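Nigerythrin (Desulfovibrio vulgaris subsp. vulgaris, PDB 1YUZ) shows NADH peroxidase activity in vitro, combining a diiron centre in a helical bundle with a rubredoxin-like iron centre in each subunit. Local coordinates at residues I116-T119 / S120-P124; A153-Y156 / L157-Y160. All coordinates share one frame; numbering follows the deposited sequence.

Contact 1: I116-T119 / S120-P124; sequences IYET and SDMYP. With FE (Fe (III) ion), chain F.
E118 and Y123 lie side by side on helix 104-132 at the ferric position of the diiron site. The E118 chain runs extended beyond CG and binds iron through OE1 at 2.1 Å from FE, with OE2 lying farther from the metal. The water oxygen lies 2.0 Å from FE, and E40, E73 and E149 also bind this iron. E118 OE1 also passes 3.7 Å from CE1 of Y123, carboxylate and ring planes being 57° apart; the Y123 hydroxyl bonds to E40 and E80, tying a second ligand to this ring.

The backbone beneath departs from regular alpha geometry. Y117 O receives both D121 N (2.9 Å) and M122 N (3.0 Å), from opposite faces of its carbonyl plane, and E118 O takes Y123 N, five residues on, at 2.9 Å. P124 has no N-H to offer and the helix kinks there. S120 OG, at chi1 70°, turns back to I116 O (2.7 Å) from above its carbonyl plane, while S120 N approaches from the other face. From the same residue as the doubly bonded carbonyl, the Y117 ring runs obliquely past M122: CE1 packs against M122 CB, and M122 SD lies 5.4 Å from the ring centroid, an oblique Met-aromatic contact. The Y117 hydroxyl bonds to T24.

A glutamate ligand beside a pi-type turn, on a helix of the ferritin-like diiron bundle, is consistent with the helix irregularities known in that family.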
ATOM      1  N   ILE B 116      -2.822   1.476  -6.164  1.00  7.77           N
ATOM      2  CA  ILE B 116      -1.497   1.107  -6.637  1.00  8.00           C
ATOM      3  C   ILE B 116      -1.514   0.916  -8.154  1.00  8.15           C
ATOM      4  O   ILE B 116      -0.600   1.359  -8.848  1.00  8.27           O
ATOM      5  CB  ILE B 116      -1.013  -0.172  -5.926  1.00  8.03           C
ATOM      6  CG1 ILE B 116      -0.706   0.152  -4.461  1.00  8.16           C
ATOM      7  CG2 ILE B 116       0.217  -0.732  -6.616  1.00  8.07           C
ATOM      8  CD1 ILE B 116      -0.455  -1.075  -3.600  1.00  8.54           C
ATOM      9  N   TYR B 117      -2.557   0.276  -8.670  1.00  8.31           N
ATOM     10  CA  TYR B 117      -2.663   0.081 -10.109  1.00  8.64           C
ATOM     11  C   TYR B 117      -2.709   1.435 -10.806  1.00  8.66           C
ATOM     12  O   TYR B 117      -2.037   1.651 -11.813  1.00  8.43           O
ATOM     13  CB  TYR B 117      -3.922  -0.724 -10.457  1.00  9.10           C
ATOM     14  CG  TYR B 117      -4.337  -0.573 -11.903  1.00  9.58           C
ATOM     15  CD1 TYR B 117      -5.402   0.253 -12.260  1.00 10.08           C
ATOM     16  CD2 TYR B 117      -3.611  -1.191 -12.924  1.00  9.89           C
ATOM     17  CE1 TYR B 117      -5.729   0.470 -13.594  1.00 10.34           C
ATOM     18  CE2 TYR B 117      -3.930  -0.979 -14.261  1.00 10.25           C
ATOM     19  CZ  TYR B 117      -4.989  -0.145 -14.589  1.00 10.40           C
ATOM     20  OH  TYR B 117      -5.293   0.095 -15.914  1.00 11.07           O
ATOM     21  N   GLU B 118      -3.494   2.359 -10.266  1.00  8.67           N
ATOM     22  CA  GLU B 118      -3.606   3.672 -10.884  1.00  8.95           C
ATOM     23  C   GLU B 118      -2.326   4.497 -10.823  1.00  8.71           C
ATOM     24  O   GLU B 118      -1.958   5.149 -11.801  1.00  8.63           O
ATOM     25  CB  GLU B 118      -4.767   4.452 -10.254  1.00  9.71           C
ATOM     26  CG  GLU B 118      -6.111   3.757 -10.435  1.00 11.24           C
ATOM     27  CD  GLU B 118      -7.287   4.565  -9.913  1.00 12.15           C
ATOM     28  OE1 GLU B 118      -7.268   5.807 -10.032  1.00 12.84           O
ATOM     29  OE2 GLU B 118      -8.238   3.953  -9.385  1.00 13.75           O
ATOM     30  N   THR B 119      -1.629   4.448  -9.695  1.00  8.39           N
ATOM     31  CA  THR B 119      -0.418   5.239  -9.538  1.00  8.30           C
ATOM     32  C   THR B 119       0.828   4.670 -10.207  1.00  8.54           C
ATOM     33  O   THR B 119       1.718   5.429 -10.587  1.00  8.43           O
ATOM     34  CB  THR B 119      -0.104   5.473  -8.036  1.00  8.18           C
ATOM     35  OG1 THR B 119       0.696   6.650  -7.895  1.00  7.64           O
ATOM     36  CG2 THR B 119       0.668   4.298  -7.447  1.00  7.99           C
ATOM     37  N   SER B 120       0.889   3.352 -10.372  1.00  8.66           N
ATOM     38  CA  SER B 120       2.074   2.721 -10.947  1.00  9.01           C
ATOM     39  C   SER B 120       1.886   2.108 -12.322  1.00  9.14           C
ATOM     40  O   SER B 120       2.855   1.683 -12.950  1.00  9.37           O
ATOM     41  CB  SER B 120       2.576   1.622 -10.009  1.00  8.89           C
ATOM     42  OG  SER B 120       1.678   0.523 -10.006  1.00  8.80           O
ATOM     43  N   ASP B 121       0.647   2.055 -12.789  1.00  9.45           N
ATOM     44  CA  ASP B 121       0.364   1.448 -14.076  1.00  9.82           C
ATOM     45  C   ASP B 121      -0.440   2.368 -14.985  1.00  9.82           C
ATOM     46  O   ASP B 121       0.096   2.923 -15.941  1.00  9.97           O
ATOM     47  CB  ASP B 121      -0.392   0.132 -13.853  1.00 10.32           C
ATOM     48  CG  ASP B 121      -0.562  -0.675 -15.122  1.00 10.71           C
ATOM     49  OD1 ASP B 121      -0.693  -0.069 -16.205  1.00 11.24           O
ATOM     50  OD2 ASP B 121      -0.588  -1.920 -15.028  1.00 11.14           O
ATOM     51  N   MET B 122      -1.715   2.557 -14.665  1.00  9.80           N
ATOM     52  CA  MET B 122      -2.578   3.373 -15.505  1.00  9.81           C
ATOM     53  C   MET B 122      -2.147   4.810 -15.734  1.00  9.55           C
ATOM     54  O   MET B 122      -1.915   5.211 -16.874  1.00  9.57           O
ATOM     55  CB  MET B 122      -4.009   3.370 -14.974  1.00 10.20           C
ATOM     56  CG  MET B 122      -4.982   4.007 -15.947  1.00 10.96           C
ATOM     57  SD  MET B 122      -6.617   4.227 -15.277  1.00 11.80           S
ATOM     58  CE  MET B 122      -6.381   5.729 -14.339  1.00 11.57           C
ATOM     59  N   TYR B 123      -2.050   5.605 -14.676  1.00  9.14           N
ATOM     60  CA  TYR B 123      -1.666   6.988 -14.889  1.00  8.90           C
ATOM     61  C   TYR B 123      -0.270   7.131 -15.487  1.00  8.98           C
ATOM     62  O   TYR B 123      -0.074   7.950 -16.384  1.00  8.85           O
ATOM     63  CB  TYR B 123      -1.865   7.808 -13.608  1.00  8.56           C
ATOM     64  CG  TYR B 123      -3.324   8.197 -13.415  1.00  7.97           C
ATOM     65  CD1 TYR B 123      -4.005   7.878 -12.239  1.00  7.96           C
ATOM     66  CD2 TYR B 123      -4.027   8.870 -14.421  1.00  7.98           C
ATOM     67  CE1 TYR B 123      -5.347   8.216 -12.068  1.00  7.87           C
ATOM     68  CE2 TYR B 123      -5.368   9.214 -14.258  1.00  7.98           C
ATOM     69  CZ  TYR B 123      -6.021   8.886 -13.080  1.00  7.91           C
ATOM     70  OH  TYR B 123      -7.346   9.234 -12.918  1.00  7.98           O
ATOM     71  N   PRO B 124       0.717   6.339 -15.025  1.00  9.05           N
ATOM     72  CA  PRO B 124       2.037   6.501 -15.649  1.00  9.40           C
ATOM     73  C   PRO B 124       1.965   6.208 -17.158  1.00  9.50           C
ATOM     74  O   PRO B 124       2.631   6.868 -17.956  1.00  9.68           O
ATOM     75  CB  PRO B 124       2.894   5.488 -14.900  1.00  9.36           C
ATOM     76  CG  PRO B 124       2.330   5.559 -13.519  1.00  9.32           C
ATOM     77  CD  PRO B 124       0.824   5.558 -13.777  1.00  9.10           C
TER
HETATM   78 FE    FE F 301      -8.369   7.182  -8.919  1.00 10.00          FE
HETATM   79  O   HOH W   1      -8.183   6.086  -7.302  1.00 13.29           O

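Contact 2: A153-Y156 / L157-Y160; sequences AERY and LAAY
R155 and A158 make the main side-chain contact one turn apart near the end of helix 136-161. The arginine starts out away from the following turn, then doubles back: chi2 of -96° and chi3 of 56° bend the chain until NH2 lies 3.5 Å from A158 CB. The methyl meets the guanidinium obliquely and, having no acceptor, offers NH2 van der Waals contact alone. Farther out, R155 touches I180 and K182 of strand 180-182 in the rubredoxin-like part of the chain.

L157 folds back over the preceding turn, its CG resting 3.3 Å from A153 O. That same oxygen accepts L157 N at 3.0 Å, so the branched side chain lies against the acceptor of its own backbone bond and probably helps to shield it. A158 CB sits similarly beside E154 O, at 3.4 Å, and A159 CB beside R155 O.

The two tyrosines take different courses. Y156 sends its ring away from the next turn, against F66 and edge-to-face with Y47. In Y160, CG stands anti to the backbone N (chi1 179°), carrying the ring away from the preceding turn to D105 and I109 of helix 104-132; its hydroxyl bonds to K146 of the second subunit. E154 reaches outward fully extended, and OE2 bonds to N161 of that subunit.

Beneath the side chains the helix is regular: A158 N to E154 O measures 2.9 Å, A159 N to R155 O 3.0 Å and Y160 N to Y156 O 2.9 Å. With backbone polarity met by this i to i+4 ladder, no polar side-chain pairing is found between the two segments: a methyl meets a guanidinium, and aliphatic carbons lie against carbonyl oxygens, whereas E154 and Y160 direct their polar ends across the dimer interface.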
ATOM      1  N   ALA B 153      -3.239   5.133  -1.526  1.00  6.99           N
ATOM      2  CA  ALA B 153      -2.802   3.774  -1.239  1.00  7.20           C
ATOM      3  C   ALA B 153      -2.205   3.712   0.162  1.00  7.34           C
ATOM      4  O   ALA B 153      -2.525   2.815   0.941  1.00  7.29           O
ATOM      5  CB  ALA B 153      -1.777   3.318  -2.272  1.00  7.24           C
ATOM      6  N   GLU B 154      -1.342   4.670   0.492  1.00  7.56           N
ATOM      7  CA  GLU B 154      -0.727   4.680   1.811  1.00  7.85           C
ATOM      8  C   GLU B 154      -1.768   4.877   2.908  1.00  7.74           C
ATOM      9  O   GLU B 154      -1.707   4.221   3.945  1.00  7.64           O
ATOM     10  CB  GLU B 154       0.334   5.777   1.907  1.00  8.35           C
ATOM     11  CG  GLU B 154       1.018   5.803   3.263  1.00  9.47           C
ATOM     12  CD  GLU B 154       2.068   6.885   3.393  1.00 10.17           C
ATOM     13  OE1 GLU B 154       2.567   7.082   4.521  1.00 11.00           O
ATOM     14  OE2 GLU B 154       2.403   7.532   2.379  1.00 11.05           O
ATOM     15  N   ARG B 155      -2.723   5.773   2.680  1.00  7.59           N
ATOM     16  CA  ARG B 155      -3.764   6.028   3.669  1.00  7.84           C
ATOM     17  C   ARG B 155      -4.579   4.762   3.925  1.00  7.69           C
ATOM     18  O   ARG B 155      -4.920   4.461   5.063  1.00  7.59           O
ATOM     19  CB  ARG B 155      -4.681   7.159   3.191  1.00  8.46           C
ATOM     20  CG  ARG B 155      -4.030   8.544   3.214  1.00  9.70           C
ATOM     21  CD  ARG B 155      -4.374   9.316   4.486  1.00 11.02           C
ATOM     22  NE  ARG B 155      -4.029   8.602   5.712  1.00 12.20           N
ATOM     23  CZ  ARG B 155      -2.789   8.412   6.153  1.00 12.54           C
ATOM     24  NH1 ARG B 155      -1.760   8.885   5.465  1.00 13.19           N
ATOM     25  NH2 ARG B 155      -2.582   7.755   7.291  1.00 12.71           N
ATOM     26  N   TYR B 156      -4.884   4.017   2.870  1.00  7.56           N
ATOM     27  CA  TYR B 156      -5.652   2.789   3.025  1.00  7.66           C
ATOM     28  C   TYR B 156      -4.864   1.738   3.797  1.00  7.68           C
ATOM     29  O   TYR B 156      -5.419   1.041   4.642  1.00  7.56           O
ATOM     30  CB  TYR B 156      -6.056   2.241   1.655  1.00  7.64           C
ATOM     31  CG  TYR B 156      -7.208   2.980   1.000  1.00  7.55           C
ATOM     32  CD1 TYR B 156      -7.313   3.047  -0.389  1.00  7.62           C
ATOM     33  CD2 TYR B 156      -8.227   3.553   1.764  1.00  7.71           C
ATOM     34  CE1 TYR B 156      -8.404   3.655  -1.000  1.00  7.60           C
ATOM     35  CE2 TYR B 156      -9.324   4.163   1.163  1.00  7.59           C
ATOM     36  CZ  TYR B 156      -9.408   4.208  -0.217  1.00  7.68           C
ATOM     37  OH  TYR B 156     -10.508   4.790  -0.813  1.00  8.11           O
ATOM     38  N   LEU B 157      -3.571   1.618   3.515  1.00  7.83           N
ATOM     39  CA  LEU B 157      -2.754   0.641   4.221  1.00  8.12           C
ATOM     40  C   LEU B 157      -2.596   1.034   5.688  1.00  8.05           C
ATOM     41  O   LEU B 157      -2.610   0.177   6.570  1.00  7.93           O
ATOM     42  CB  LEU B 157      -1.387   0.500   3.544  1.00  8.78           C
ATOM     43  CG  LEU B 157      -1.450  -0.064   2.118  1.00  9.56           C
ATOM     44  CD1 LEU B 157      -0.103   0.067   1.437  1.00  9.94           C
ATOM     45  CD2 LEU B 157      -1.884  -1.516   2.157  1.00 10.10           C
ATOM     46  N   ALA B 158      -2.460   2.329   5.957  1.00  7.91           N
ATOM     47  CA  ALA B 158      -2.331   2.803   7.333  1.00  8.00           C
ATOM     48  C   ALA B 158      -3.614   2.476   8.090  1.00  8.03           C
ATOM     49  O   ALA B 158      -3.579   2.014   9.230  1.00  8.07           O
ATOM     50  CB  ALA B 158      -2.084   4.307   7.351  1.00  8.06           C
ATOM     51  N   ALA B 159      -4.752   2.714   7.449  1.00  8.00           N
ATOM     52  CA  ALA B 159      -6.044   2.442   8.070  1.00  7.96           C
ATOM     53  C   ALA B 159      -6.214   0.948   8.317  1.00  7.94           C
ATOM     54  O   ALA B 159      -6.802   0.539   9.315  1.00  8.03           O
ATOM     55  CB  ALA B 159      -7.164   2.955   7.180  1.00  7.86           C
ATOM     56  N   TYR B 160      -5.699   0.136   7.400  1.00  7.76           N
ATOM     57  CA  TYR B 160      -5.782  -1.315   7.521  1.00  7.95           C
ATOM     58  C   TYR B 160      -4.943  -1.778   8.713  1.00  8.25           C
ATOM     59  O   TYR B 160      -5.382  -2.605   9.511  1.00  8.26           O
ATOM     60  CB  TYR B 160      -5.266  -1.958   6.230  1.00  7.66           C
ATOM     61  CG  TYR B 160      -5.267  -3.471   6.204  1.00  7.42           C
ATOM     62  CD1 TYR B 160      -6.378  -4.182   5.750  1.00  7.39           C
ATOM     63  CD2 TYR B 160      -4.130  -4.191   6.570  1.00  7.37           C
ATOM     64  CE1 TYR B 160      -6.350  -5.570   5.648  1.00  7.49           C
ATOM     65  CE2 TYR B 160      -4.093  -5.577   6.476  1.00  7.51           C
ATOM     66  CZ  TYR B 160      -5.204  -6.256   6.009  1.00  7.44           C
ATOM     67  OH  TYR B 160      -5.149  -7.621   5.871  1.00  7.99           O
TER

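Contacts 1 and 2 lie on consecutive helices, 104-132 and 136-161, with centres about 17 Å apart. Within one subunit they meet where I116 CG1 packs 4.0 Å from A153 CB. Both border the diiron site, but differently: E118 of contact 1 is an iron(III) ligand, whereas A153 of contact 2 packs on E115, a ligand of iron(II), with side chains about 4 Å apart at nearest atoms, and the nearest side-chain atom of Y156 stays about 6 Å from iron(II) and about 9 Å from iron(III). The dimer adds a second connection, since T119 of contact 1 packs on Y160 of the second subunit, a contact 2 residue of that copy.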